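Local coordinates for DegV domain-containing protein spr0652 (Streptococcus pneumoniae, PDB 6CNG) that binds linoleic acid and probably other long-chain fatty acids such as palmitate, and may take part in moving or metabolising lipids, at residues 25-30 with 147-152; 134-139 with 167-172; 223-228 with 232-237; 247-252 with 265-270. One frame throughout, in Å; residues are numbered along the deposited sequence.

Contacts 1 and 2 are neighbours on one sheet, their centres about 10 Å apart, and they meet where Leu152 CD2 lies 3.4 Å from Ile169 CG1. Contacts 3 and 4 reach the second sheet, where a probable hydrogen bond of 2.6 Å joins Tyr236 OH to Thr270 OG1. The two halves touch between contacts 1 and 4, with Leu147 CD2 3.4 Å from Val250 CG2; contacts 2 and 3 lie farthest apart, about 30 Å between centres. Linoleic acid touches Leu139 of 134-139, whereas the side chains of Ala27 and Met251 stay about 13 Å from it. The side chain of Ile136 is about 9 Å from the bound sodium.

Contact 1: residues 25-30 with 147-152; sequences IIADSG and LLVEKL
Strand 25-28 and helix 147-152 run almost exactly antiparallel, at 174°, with their axes 9.6 Å apart at closest and the CA atoms of Ile25 and Val149 only 7.2 Å from each other. Both branches of Ile25 reach the helix. Its CG2, anti to the backbone N (CG1 has chi1 -62°), meets Val149 CG2 at 4.0 Å and skirts Leu152 CD1, while CD1, at the end of the longer arm, rests against Leu152 CB at 3.8 Å. Ala27, two residues on and facing the same way, adds CB at 4.3 Å from Val149 CG2; its small side chain suits a place where the helix already brings a branched valine close. This is helix-on-sheet packing of an alpha/beta domain: strand 23-28 lies between the parallel strands 43-54 and 100-105, and helix 143-157 covers one face, with Leu152 also reaching Val104. Ile26 turns to the other face, toward helix 88-95. Where the strand ends, Asp28 forms an Asx turn, OD1 accepting from Gly30 N at 3.0 Å on its anti side, tilted out of the carboxylate plane. The other oxygen, OD2, is held by Ser113 OG and Ile106 N, fixing the carboxylate's rotation.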
loop_
_atom_site.group_PDB
_atom_site.type_symbol
_atom_site.label_atom_id
_atom_site.label_comp_id
_atom_site.label_asym_id
_atom_site.label_seq_id
_atom_site.Cartn_x
_atom_site.Cartn_y
_atom_site.Cartn_z
ATOM N N ILE A 25 14.919 2.985 -4.687
ATOM C CA ILE A 25 13.495 2.688 -4.722
ATOM C C ILE A 25 12.839 3.571 -3.674
ATOM O O ILE A 25 13.145 3.461 -2.481
ATOM C CB ILE A 25 13.216 1.203 -4.442
ATOM C CG1 ILE A 25 13.863 0.330 -5.511
ATOM C CG2 ILE A 25 11.721 0.963 -4.388
ATOM C CD1 ILE A 25 13.851 -1.147 -5.158
ATOM N N ILE A 26 11.950 4.445 -4.127
ATOM C CA ILE A 26 11.249 5.399 -3.275
ATOM C C ILE A 26 9.779 5.024 -3.259
ATOM O O ILE A 26 9.222 4.632 -4.279
ATOM C CB ILE A 26 11.429 6.843 -3.781
ATOM C CG1 ILE A 26 12.888 7.122 -4.097
ATOM C CG2 ILE A 26 10.922 7.808 -2.740
ATOM C CD1 ILE A 26 13.158 8.483 -4.651
ATOM N N ALA A 27 9.167 5.102 -2.094
ATOM C CA ALA A 27 7.741 4.857 -1.982
ATOM C C ALA A 27 7.171 5.804 -0.944
ATOM O O ALA A 27 7.872 6.229 -0.039
ATOM C CB ALA A 27 7.440 3.407 -1.563
ATOM N N ASP A 28 5.903 6.145 -1.082
ATOM C CA ASP A 28 5.256 6.885 -0.005
ATOM C C ASP A 28 4.775 5.921 1.095
ATOM O O ASP A 28 4.858 4.699 0.965
ATOM C CB ASP A 28 4.157 7.787 -0.576
ATOM C CG ASP A 28 3.026 7.016 -1.238
ATOM O OD1 ASP A 28 2.647 5.935 -0.712
ATOM O OD2 ASP A 28 2.495 7.507 -2.263
ATOM N N SER A 29 4.259 6.476 2.196
ATOM C CA SER A 29 3.898 5.652 3.353
ATOM C C SER A 29 2.558 4.874 3.191
ATOM O O SER A 29 2.069 4.277 4.167
ATOM C CB SER A 29 3.994 6.479 4.633
ATOM O OG SER A 29 3.019 7.471 4.693
ATOM N N GLY A 30 2.002 4.820 1.978
ATOM C CA GLY A 30 1.072 3.779 1.601
ATOM C C GLY A 30 1.719 2.426 1.404
ATOM O O GLY A 30 1.002 1.429 1.279
ATOM N N LEU A 147 4.483 -5.528 -2.650
ATOM C CA LEU A 147 4.935 -6.458 -3.671
ATOM C C LEU A 147 5.679 -5.750 -4.784
ATOM O O LEU A 147 6.679 -6.258 -5.301
ATOM C CB LEU A 147 3.737 -7.170 -4.258
ATOM C CG LEU A 147 3.167 -8.336 -3.453
ATOM C CD1 LEU A 147 1.958 -8.886 -4.161
ATOM C CD2 LEU A 147 4.213 -9.409 -3.221
ATOM N N LEU A 148 5.184 -4.599 -5.202
ATOM C CA LEU A 148 5.846 -3.895 -6.287
ATOM C C LEU A 148 7.246 -3.496 -5.889
ATOM O O LEU A 148 8.176 -3.573 -6.684
ATOM C CB LEU A 148 5.080 -2.640 -6.653
ATOM C CG LEU A 148 3.704 -2.827 -7.250
ATOM C CD1 LEU A 148 3.136 -1.476 -7.557
ATOM C CD2 LEU A 148 3.761 -3.642 -8.486
ATOM N N VAL A 149 7.405 -3.038 -4.661
ATOM C CA VAL A 149 8.719 -2.629 -4.198
ATOM C C VAL A 149 9.650 -3.821 -4.070
ATOM O O VAL A 149 10.818 -3.758 -4.454
ATOM C CB VAL A 149 8.532 -1.855 -2.888
ATOM C CG1 VAL A 149 9.748 -1.936 -2.062
ATOM C CG2 VAL A 149 8.193 -0.435 -3.230
ATOM N N GLU A 150 9.153 -4.923 -3.535
ATOM C CA GLU A 150 9.933 -6.137 -3.512
ATOM C C GLU A 150 10.366 -6.542 -4.913
ATOM O O GLU A 150 11.507 -6.969 -5.119
ATOM C CB GLU A 150 9.112 -7.251 -2.878
ATOM C CG GLU A 150 9.751 -8.606 -3.107
ATOM C CD GLU A 150 9.074 -9.740 -2.369
ATOM O OE1 GLU A 150 9.654 -10.846 -2.324
ATOM O OE2 GLU A 150 7.978 -9.511 -1.828
ATOM N N LYS A 151 9.470 -6.430 -5.886
ATOM C CA LYS A 151 9.807 -6.850 -7.227
ATOM C C LYS A 151 10.832 -5.930 -7.857
ATOM O O LYS A 151 11.734 -6.388 -8.556
ATOM C CB LYS A 151 8.555 -6.899 -8.077
ATOM C CG LYS A 151 8.834 -7.326 -9.502
ATOM C CD LYS A 151 9.510 -8.677 -9.630
ATOM C CE LYS A 151 8.746 -9.764 -8.951
ATOM N NZ LYS A 151 9.083 -11.132 -9.439
ATOM N N LEU A 152 10.703 -4.636 -7.665
ATOM C CA LEU A 152 11.729 -3.770 -8.199
ATOM C C LEU A 152 13.095 -4.196 -7.678
ATOM O O LEU A 152 14.063 -4.287 -8.443
ATOM C CB LEU A 152 11.428 -2.343 -7.805
ATOM C CG LEU A 152 10.235 -1.679 -8.451
ATOM C CD1 LEU A 152 9.924 -0.373 -7.821
ATOM C CD2 LEU A 152 10.529 -1.466 -9.920
#

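Contact 2: residues 134-139 with 167-172; sequences HVIDSL and EAITAY
Ile136 and Ile169 form the tight part of this contact, between strand 134-137 and helix 167-172, which run in the same direction, 2° apart, with axes 10.8 Å from each other. The terminal CD1 of Ile136 slants across the base of the other side chain, 3.9 Å from Ile169 CG2 and 4.1 Å from its CG1. Ile169 has CG1 anti to its backbone N (chi1 -162°), which leaves CG2 between N and the carbonyl carbon and turned to the strand. Both are buried, and branched aliphatic chains suit the dry side of a helix lying on a sheet.

Two residues back along the strand the fit slackens. His134 NE2 and Thr170 OG1 stay 4.2 Å apart, too far for a direct bond, and a water bridges them. It sits in the plane of the imidazole, at its edge, 2.6 Å from His134 NE2, and donates to Thr170 OG1 at 2.7 Å. The threonine hydroxyl is also bonded to Val166 O, the familiar bond of a helical threonine hydroxyl to the carbonyl four residues earlier.

At Asp137 the carboxylate OD1 makes an Asx turn with Leu139 N (2.9 Å) and also accepts from Gly108 N. Asp137 O bonds Gln173, one of the sodium ligands. Strand 132-137 pairs in parallel with strand 100-105; helix 113-127 packs on its other face, through Val135, and helix 143-157 lies beside helix 162-174 along Ile169 and Tyr172.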
loop_
_atom_site.group_PDB
_atom_site.type_symbol
_atom_site.label_atom_id
_atom_site.label_comp_id
_atom_site.label_asym_id
_atom_site.label_seq_id
_atom_site.Cartn_x
_atom_site.Cartn_y
_atom_site.Cartn_z
ATOM N N HIS A 134 11.539 6.743 -12.949
ATOM C CA HIS A 134 10.281 6.162 -13.384
ATOM C C HIS A 134 9.297 6.197 -12.228
ATOM O O HIS A 134 9.522 5.560 -11.192
ATOM C CB HIS A 134 10.494 4.725 -13.843
ATOM C CG HIS A 134 9.249 4.052 -14.335
ATOM N ND1 HIS A 134 8.667 4.363 -15.541
ATOM C CD2 HIS A 134 8.501 3.065 -13.794
ATOM C CE1 HIS A 134 7.604 3.603 -15.716
ATOM N NE2 HIS A 134 7.484 2.803 -14.672
ATOM N N VAL A 135 8.194 6.912 -12.431
ATOM C CA VAL A 135 7.141 7.063 -11.434
ATOM C C VAL A 135 6.039 6.067 -11.741
ATOM O O VAL A 135 5.503 6.033 -12.853
ATOM C CB VAL A 135 6.566 8.490 -11.437
ATOM C CG1 VAL A 135 5.578 8.638 -10.313
ATOM C CG2 VAL A 135 7.660 9.533 -11.338
ATOM N N ILE A 136 5.688 5.292 -10.736
ATOM C CA ILE A 136 4.688 4.256 -10.845
ATOM C C ILE A 136 3.554 4.686 -9.954
ATOM O O ILE A 136 3.717 4.801 -8.745
ATOM C CB ILE A 136 5.259 2.904 -10.393
ATOM C CG1 ILE A 136 6.450 2.554 -11.292
ATOM C CG2 ILE A 136 4.198 1.883 -10.414
ATOM C CD1 ILE A 136 7.300 1.413 -10.801
ATOM N N ASP A 137 2.417 4.947 -10.552
ATOM C CA ASP A 137 1.170 4.987 -9.812
ATOM C C ASP A 137 0.695 3.550 -9.623
ATOM O O ASP A 137 0.308 2.882 -10.587
ATOM C CB ASP A 137 0.151 5.787 -10.604
ATOM C CG ASP A 137 -1.140 5.995 -9.858
ATOM O OD1 ASP A 137 -1.415 5.379 -8.809
ATOM O OD2 ASP A 137 -1.917 6.815 -10.366
ATOM N N SER A 138 0.720 3.080 -8.380
ATOM C CA SER A 138 0.294 1.733 -8.088
ATOM C C SER A 138 -1.194 1.532 -8.307
ATOM O O SER A 138 -1.632 0.384 -8.485
ATOM C CB SER A 138 0.599 1.403 -6.634
ATOM O OG SER A 138 -0.242 2.097 -5.743
ATOM N N LEU A 139 -1.972 2.618 -8.252
ATOM C CA LEU A 139 -3.429 2.540 -8.223
ATOM C C LEU A 139 -3.896 1.640 -7.086
ATOM O O LEU A 139 -4.916 0.957 -7.188
ATOM C CB LEU A 139 -3.991 2.081 -9.567
ATOM C CG LEU A 139 -3.624 2.949 -10.781
ATOM C CD1 LEU A 139 -4.062 2.308 -12.087
ATOM C CD2 LEU A 139 -4.204 4.334 -10.686
ATOM N N GLU A 167 10.348 -1.919 -18.007
ATOM C CA GLU A 167 9.545 -2.845 -18.793
ATOM C C GLU A 167 8.995 -3.960 -17.909
ATOM O O GLU A 167 7.794 -4.234 -17.904
ATOM C CB GLU A 167 10.436 -3.360 -19.933
ATOM C CG GLU A 167 10.006 -4.626 -20.649
ATOM C CD GLU A 167 11.032 -5.071 -21.705
ATOM O OE1 GLU A 167 11.971 -4.287 -21.987
ATOM O OE2 GLU A 167 10.900 -6.201 -22.246
ATOM N N ALA A 168 9.853 -4.576 -17.115
ATOM C CA ALA A 168 9.436 -5.735 -16.345
ATOM C C ALA A 168 8.452 -5.372 -15.246
ATOM O O ALA A 168 7.582 -6.175 -14.918
ATOM C CB ALA A 168 10.661 -6.410 -15.754
ATOM N N ILE A 169 8.602 -4.203 -14.620
ATOM C CA ILE A 169 7.698 -3.816 -13.538
ATOM C C ILE A 169 6.351 -3.374 -14.088
ATOM O O ILE A 169 5.315 -3.586 -13.458
ATOM C CB ILE A 169 8.335 -2.736 -12.652
ATOM C CG1 ILE A 169 7.619 -2.663 -11.302
ATOM C CG2 ILE A 169 8.318 -1.370 -13.317
ATOM C CD1 ILE A 169 7.867 -3.858 -10.342
ATOM N N THR A 170 6.329 -2.763 -15.265
ATOM C CA THR A 170 5.051 -2.478 -15.888
ATOM C C THR A 170 4.294 -3.767 -16.161
ATOM O O THR A 170 3.094 -3.863 -15.891
ATOM C CB THR A 170 5.269 -1.678 -17.161
ATOM O OG1 THR A 170 5.958 -0.455 -16.848
ATOM C CG2 THR A 170 3.963 -1.334 -17.734
ATOM N N ALA A 171 4.993 -4.783 -16.635
ATOM C CA ALA A 171 4.359 -6.066 -16.860
ATOM C C ALA A 171 3.926 -6.693 -15.554
ATOM O O ALA A 171 2.821 -7.224 -15.462
ATOM C CB ALA A 171 5.316 -6.987 -17.599
ATOM N N TYR A 172 4.762 -6.606 -14.517
ATOM C CA TYR A 172 4.434 -7.247 -13.253
ATOM C C TYR A 172 3.193 -6.630 -12.637
ATOM O O TYR A 172 2.393 -7.318 -12.006
ATOM C CB TYR A 172 5.621 -7.135 -12.299
ATOM C CG TYR A 172 5.412 -7.812 -10.949
ATOM C CD1 TYR A 172 5.311 -9.179 -10.851
ATOM C CD2 TYR A 172 5.337 -7.077 -9.778
ATOM C CE1 TYR A 172 5.117 -9.781 -9.651
ATOM C CE2 TYR A 172 5.158 -7.678 -8.568
ATOM C CZ TYR A 172 5.051 -9.026 -8.502
ATOM O OH TYR A 172 4.868 -9.650 -7.295
HETATM O O HOH W 1 5.668 0.886 -14.579
#

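Contact 3: residues 223-228 with 232-237; sequences QKARGS and VQAAYD
Gln223 lays its amide against Ala234: OE1 is 3.3 Å from Ala234 CB and CD 3.9 Å from the same methyl, a van der Waals contact that leaves the oxygen's polar needs to others. Beside it Ala225 CB faces Ala234 CB at 4.4 Å. Two alanines let the backbones come close, with the CA atoms of Ala225 and Ala234 7.0 Å apart. A water donates to Gln223 OE1 at 2.8 Å and more weakly to Asp237 OD2, while Gln223 NE2 bonds Glu238 OE2. With its oxygen and nitrogen so engaged, the amide has a settled orientation, and the chain, extended beyond CG, spans the distance from strand to helix.

The unit is a strand running through a short turn into the helix that folds back over it: strand 219-226, at one margin of a mixed sheet, leads directly into helix 228-242. Gly227 is the N-cap. Its positive phi (106°), together with its psi, would press a side chain against the preceding carbonyl, so glycine suits the corner. Ser228 O accepts from Val232 N in the first turn, though the position of that oxygen is less sure.

Farther out, Gln233 NE2 reaches the syn side of Asp237 OD1 at 3.0 Å, nearly in its own amide plane but tilted from the carboxylate's, and may help to hold that group near the water. Val232 turns to Leu263 of helix 257-270, where Tyr236 also packs.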
loop_
_atom_site.group_PDB
_atom_site.type_symbol
_atom_site.label_atom_id
_atom_site.label_comp_id
_atom_site.label_asym_id
_atom_site.label_seq_id
_atom_site.Cartn_x
_atom_site.Cartn_y
_atom_site.Cartn_z
ATOM N N GLN A 223 -17.962 -8.031 -1.563
ATOM C CA GLN A 223 -18.806 -8.820 -0.687
ATOM C C GLN A 223 -18.952 -8.075 0.621
ATOM O O GLN A 223 -18.077 -7.312 1.027
ATOM C CB GLN A 223 -18.262 -10.228 -0.381
ATOM C CG GLN A 223 -18.312 -11.206 -1.531
ATOM C CD GLN A 223 -18.016 -12.626 -1.090
ATOM O OE1 GLN A 223 -18.346 -13.018 0.036
ATOM N NE2 GLN A 223 -17.384 -13.403 -1.973
ATOM N N LYS A 224 -20.091 -8.268 1.243
ATOM C CA LYS A 224 -20.288 -7.931 2.640
ATOM C C LYS A 224 -20.249 -9.257 3.379
ATOM O O LYS A 224 -20.899 -10.218 2.959
ATOM C CB LYS A 224 -21.635 -7.234 2.813
ATOM C CG LYS A 224 -21.883 -6.074 1.822
ATOM C CD LYS A 224 -23.345 -5.580 1.812
ATOM C CE LYS A 224 -23.782 -5.020 0.450
ATOM N NZ LYS A 224 -23.578 -3.535 0.276
ATOM N N ALA A 225 -19.430 -9.349 4.410
ATOM C CA ALA A 225 -19.338 -10.578 5.189
ATOM C C ALA A 225 -19.709 -10.267 6.623
ATOM O O ALA A 225 -19.157 -9.336 7.214
ATOM C CB ALA A 225 -17.933 -11.155 5.150
ATOM N N ARG A 226 -20.654 -11.038 7.167
ATOM C CA ARG A 226 -21.113 -10.860 8.543
ATOM C C ARG A 226 -20.230 -11.710 9.438
ATOM O O ARG A 226 -20.448 -12.920 9.580
ATOM C CB ARG A 226 -22.577 -11.249 8.705
ATOM C CG ARG A 226 -23.072 -11.183 10.155
ATOM C CD ARG A 226 -24.498 -10.676 10.232
ATOM N NE ARG A 226 -24.532 -9.237 10.467
ATOM C CZ ARG A 226 -25.388 -8.384 9.903
ATOM N NH1 ARG A 226 -26.309 -8.787 9.029
ATOM N NH2 ARG A 226 -25.309 -7.102 10.211
ATOM N N GLY A 227 -19.225 -11.084 10.025
ATOM C CA GLY A 227 -18.409 -11.714 11.037
ATOM C C GLY A 227 -17.045 -12.088 10.482
ATOM O O GLY A 227 -16.763 -11.927 9.305
ATOM N N SER A 228 -16.214 -12.596 11.372
ATOM C CA SER A 228 -14.848 -12.926 10.994
ATOM C C SER A 228 -14.821 -14.123 10.063
ATOM O O SER A 228 -14.490 -13.984 8.889
ATOM C CB SER A 228 -13.999 -13.224 12.223
ATOM O OG SER A 228 -12.744 -13.765 11.840
ATOM N N VAL A 232 -12.994 -14.418 6.408
ATOM C CA VAL A 232 -11.892 -15.203 5.870
ATOM C C VAL A 232 -12.348 -15.984 4.647
ATOM O O VAL A 232 -11.678 -15.972 3.612
ATOM C CB VAL A 232 -11.252 -16.091 6.945
ATOM C CG1 VAL A 232 -10.245 -17.054 6.303
ATOM C CG2 VAL A 232 -10.562 -15.216 7.967
ATOM N N GLN A 233 -13.498 -16.660 4.747
ATOM C CA GLN A 233 -14.005 -17.405 3.602
ATOM C C GLN A 233 -14.150 -16.506 2.378
ATOM O O GLN A 233 -13.764 -16.890 1.271
ATOM C CB GLN A 233 -15.330 -18.076 3.964
ATOM C CG GLN A 233 -15.877 -19.048 2.901
ATOM C CD GLN A 233 -15.057 -20.322 2.738
ATOM O OE1 GLN A 233 -14.832 -21.084 3.697
ATOM N NE2 GLN A 233 -14.644 -20.586 1.498
ATOM N N ALA A 234 -14.693 -15.303 2.562
ATOM C CA ALA A 234 -14.901 -14.400 1.439
ATOM C C ALA A 234 -13.581 -14.008 0.817
ATOM O O ALA A 234 -13.454 -13.964 -0.403
ATOM C CB ALA A 234 -15.635 -13.146 1.903
ATOM N N ALA A 235 -12.592 -13.706 1.650
ATOM C CA ALA A 235 -11.282 -13.314 1.156
ATOM C C ALA A 235 -10.597 -14.457 0.420
ATOM O O ALA A 235 -9.941 -14.242 -0.589
ATOM C CB ALA A 235 -10.442 -12.842 2.328
ATOM N N TYR A 236 -10.728 -15.675 0.920
ATOM C CA TYR A 236 -10.196 -16.833 0.219
ATOM C C TYR A 236 -10.916 -17.043 -1.099
ATOM O O TYR A 236 -10.279 -17.250 -2.128
ATOM C CB TYR A 236 -10.382 -18.048 1.121
ATOM C CG TYR A 236 -10.091 -19.395 0.523
ATOM C CD1 TYR A 236 -8.842 -19.958 0.647
ATOM C CD2 TYR A 236 -11.071 -20.125 -0.116
ATOM C CE1 TYR A 236 -8.567 -21.205 0.118
ATOM C CE2 TYR A 236 -10.806 -21.370 -0.638
ATOM C CZ TYR A 236 -9.541 -21.899 -0.517
ATOM O OH TYR A 236 -9.219 -23.135 -1.000
ATOM N N ASP A 237 -12.247 -17.006 -1.084
ATOM C CA ASP A 237 -13.008 -17.182 -2.314
ATOM C C ASP A 237 -12.644 -16.116 -3.328
ATOM O O ASP A 237 -12.452 -16.406 -4.506
ATOM C CB ASP A 237 -14.498 -17.103 -2.013
ATOM C CG ASP A 237 -15.005 -18.282 -1.218
ATOM O OD1 ASP A 237 -14.390 -19.351 -1.248
ATOM O OD2 ASP A 237 -16.059 -18.156 -0.574
HETATM O O HOH W 2 -18.120 -15.766 0.480
#

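Contact 4: residues 247-252 with 265-270; sequences GRIVMA and ERIRET
Glu269 N to Glu265 O, at 2.7 Å, is the shortest sound polar bond here, and it closes the helical turn that presents Ile267 to Ile249 and Met251. Within 265-270, Ile267 alone touches 247-252. Its CD1 meets Ile249 CD1 tip to tip at 3.9 Å, and Met251 CE, also end-on, at 4.0 Å. A second branch, Ile267 CG2, comes within 4.1 Å of Ile249 CD1, so the isoleucine on the strand is met by two methyls. Long side chains are needed, because the CA atoms of Ile249 and Ile267 lie 9.9 Å apart. Met251 starts farther from the helix, its CA 12.3 Å from the CA of Ile267, which is why a long unbranched chain suits it; extended beyond CG (chi2 179°), it carries its methyl straight out to the helix.

The two elements belong to a beta-alpha-beta crossover: strand 247-253, helix 257-270, then strand 275-280, which pairs in parallel with the first. The alternation of the strand puts Ile249 and Met251 beneath this helix, while Arg248 and Val250 face helix 143-157, where Arg248 makes a salt bridge to Asp154.

Away from the apolar patch, the guanidinium of Arg268 reaches back along the helix to Glu265 OE1 in a salt bridge whose modelled length is too short to be trusted; Arg268 NE bonds Ser264 OG. Glu265 CA lies above one face of the Arg268 guanidinium, off toward its rim. On another side of the helix, Arg266 makes a cation-pi contact with Tyr236 of helix 228-242.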
loop_
_atom_site.group_PDB
_atom_site.type_symbol
_atom_site.label_atom_id
_atom_site.label_comp_id
_atom_site.label_asym_id
_atom_site.label_seq_id
_atom_site.Cartn_x
_atom_site.Cartn_y
_atom_site.Cartn_z
ATOM N N GLY A 247 1.327 -17.884 -6.002
ATOM C CA GLY A 247 2.380 -16.888 -5.969
ATOM C C GLY A 247 2.528 -16.133 -4.655
ATOM O O GLY A 247 2.132 -16.588 -3.582
ATOM N N ARG A 248 3.109 -14.955 -4.749
ATOM C CA ARG A 248 3.388 -14.183 -3.553
ATOM C C ARG A 248 2.137 -13.478 -3.055
ATOM O O ARG A 248 1.305 -13.020 -3.837
ATOM C CB ARG A 248 4.448 -13.127 -3.825
ATOM C CG ARG A 248 5.826 -13.661 -4.097
ATOM C CD ARG A 248 6.781 -12.521 -4.393
ATOM N NE ARG A 248 8.084 -13.039 -4.744
ATOM C CZ ARG A 248 9.065 -12.313 -5.236
ATOM N NH1 ARG A 248 8.899 -11.022 -5.438
ATOM N NH2 ARG A 248 10.215 -12.898 -5.532
ATOM N N ILE A 249 2.013 -13.415 -1.736
ATOM C CA ILE A 249 1.026 -12.595 -1.057
ATOM C C ILE A 249 1.725 -11.775 0.009
ATOM O O ILE A 249 2.632 -12.266 0.682
ATOM C CB ILE A 249 -0.040 -13.465 -0.393
ATOM C CG1 ILE A 249 -0.786 -14.297 -1.424
ATOM C CG2 ILE A 249 -0.996 -12.608 0.359
ATOM C CD1 ILE A 249 -1.770 -15.229 -0.804
ATOM N N VAL A 250 1.283 -10.530 0.162
ATOM C CA VAL A 250 1.667 -9.638 1.262
ATOM C C VAL A 250 0.383 -9.164 1.932
ATOM O O VAL A 250 -0.420 -8.458 1.320
ATOM C CB VAL A 250 2.489 -8.447 0.777
ATOM C CG1 VAL A 250 2.779 -7.554 1.911
ATOM C CG2 VAL A 250 3.760 -8.929 0.160
ATOM N N MET A 251 0.182 -9.559 3.177
ATOM C CA MET A 251 -0.967 -9.138 3.972
ATOM C C MET A 251 -0.518 -8.034 4.930
ATOM O O MET A 251 0.110 -8.307 5.953
ATOM C CB MET A 251 -1.512 -10.308 4.788
ATOM C CG MET A 251 -2.029 -11.488 4.019
ATOM S SD MET A 251 -2.603 -12.805 5.096
ATOM C CE MET A 251 -2.959 -14.097 3.942
ATOM N N ALA A 252 -0.861 -6.795 4.613
ATOM C CA ALA A 252 -0.712 -5.679 5.544
ATOM C C ALA A 252 -1.953 -5.585 6.423
ATOM O O ALA A 252 -3.061 -5.442 5.919
ATOM C CB ALA A 252 -0.523 -4.389 4.758
ATOM N N GLU A 265 -2.971 -20.117 6.572
ATOM C CA GLU A 265 -3.015 -21.570 6.614
ATOM C C GLU A 265 -3.925 -22.120 5.525
ATOM O O GLU A 265 -3.522 -23.014 4.789
ATOM C CB GLU A 265 -3.414 -22.056 8.005
ATOM C CG GLU A 265 -2.284 -21.989 9.036
ATOM C CD GLU A 265 -1.103 -22.923 8.724
ATOM O OE1 GLU A 265 0.048 -22.593 9.108
ATOM O OE2 GLU A 265 -1.310 -23.985 8.088
ATOM N N ARG A 266 -5.146 -21.583 5.398
ATOM C CA ARG A 266 -6.086 -22.059 4.381
ATOM C C ARG A 266 -5.486 -21.965 2.993
ATOM O O ARG A 266 -5.655 -22.868 2.168
ATOM C CB ARG A 266 -7.361 -21.216 4.384
ATOM C CG ARG A 266 -8.568 -21.871 4.949
ATOM C CD ARG A 266 -9.808 -21.638 4.108
ATOM N NE ARG A 266 -9.977 -22.688 3.104
ATOM C CZ ARG A 266 -11.107 -22.925 2.451
ATOM N NH1 ARG A 266 -12.178 -22.176 2.704
ATOM N NH2 ARG A 266 -11.164 -23.916 1.557
ATOM N N ILE A 267 -4.829 -20.854 2.703
ATOM C CA ILE A 267 -4.209 -20.683 1.406
ATOM C C ILE A 267 -3.079 -21.665 1.219
ATOM O O ILE A 267 -2.898 -22.215 0.125
ATOM C CB ILE A 267 -3.698 -19.246 1.258
ATOM C CG1 ILE A 267 -4.885 -18.309 1.276
ATOM C CG2 ILE A 267 -2.881 -19.127 -0.011
ATOM C CD1 ILE A 267 -4.509 -16.798 1.410
ATOM N N ARG A 268 -2.298 -21.901 2.275
ATOM C CA ARG A 268 -1.194 -22.839 2.161
ATOM C C ARG A 268 -1.698 -24.258 2.080
ATOM O O ARG A 268 -1.066 -25.104 1.449
ATOM C CB ARG A 268 -0.243 -22.722 3.336
ATOM C CG ARG A 268 0.636 -21.493 3.269
ATOM C CD ARG A 268 1.775 -21.510 4.297
ATOM N NE ARG A 268 1.400 -20.825 5.521
ATOM C CZ ARG A 268 1.084 -21.426 6.660
ATOM N NH1 ARG A 268 1.107 -22.754 6.763
ATOM N NH2 ARG A 268 0.752 -20.679 7.703
ATOM N N GLU A 269 -2.826 -24.537 2.713
ATOM C CA GLU A 269 -3.422 -25.857 2.585
ATOM C C GLU A 269 -3.829 -26.124 1.146
ATOM O O GLU A 269 -3.606 -27.226 0.627
ATOM C CB GLU A 269 -4.590 -25.976 3.552
ATOM C CG GLU A 269 -4.088 -26.139 4.959
ATOM C CD GLU A 269 -5.134 -25.916 6.008
ATOM O OE1 GLU A 269 -6.271 -25.568 5.704
ATOM O OE2 GLU A 269 -4.801 -26.071 7.184
ATOM N N THR A 270 -4.386 -25.115 0.472
ATOM C CA THR A 270 -4.817 -25.267 -0.911
ATOM C C THR A 270 -3.664 -25.139 -1.901
ATOM O O THR A 270 -3.635 -25.845 -2.916
ATOM C CB THR A 270 -5.873 -24.219 -1.243
ATOM O OG1 THR A 270 -6.977 -24.328 -0.344
ATOM C CG2 THR A 270 -6.353 -24.431 -2.614
#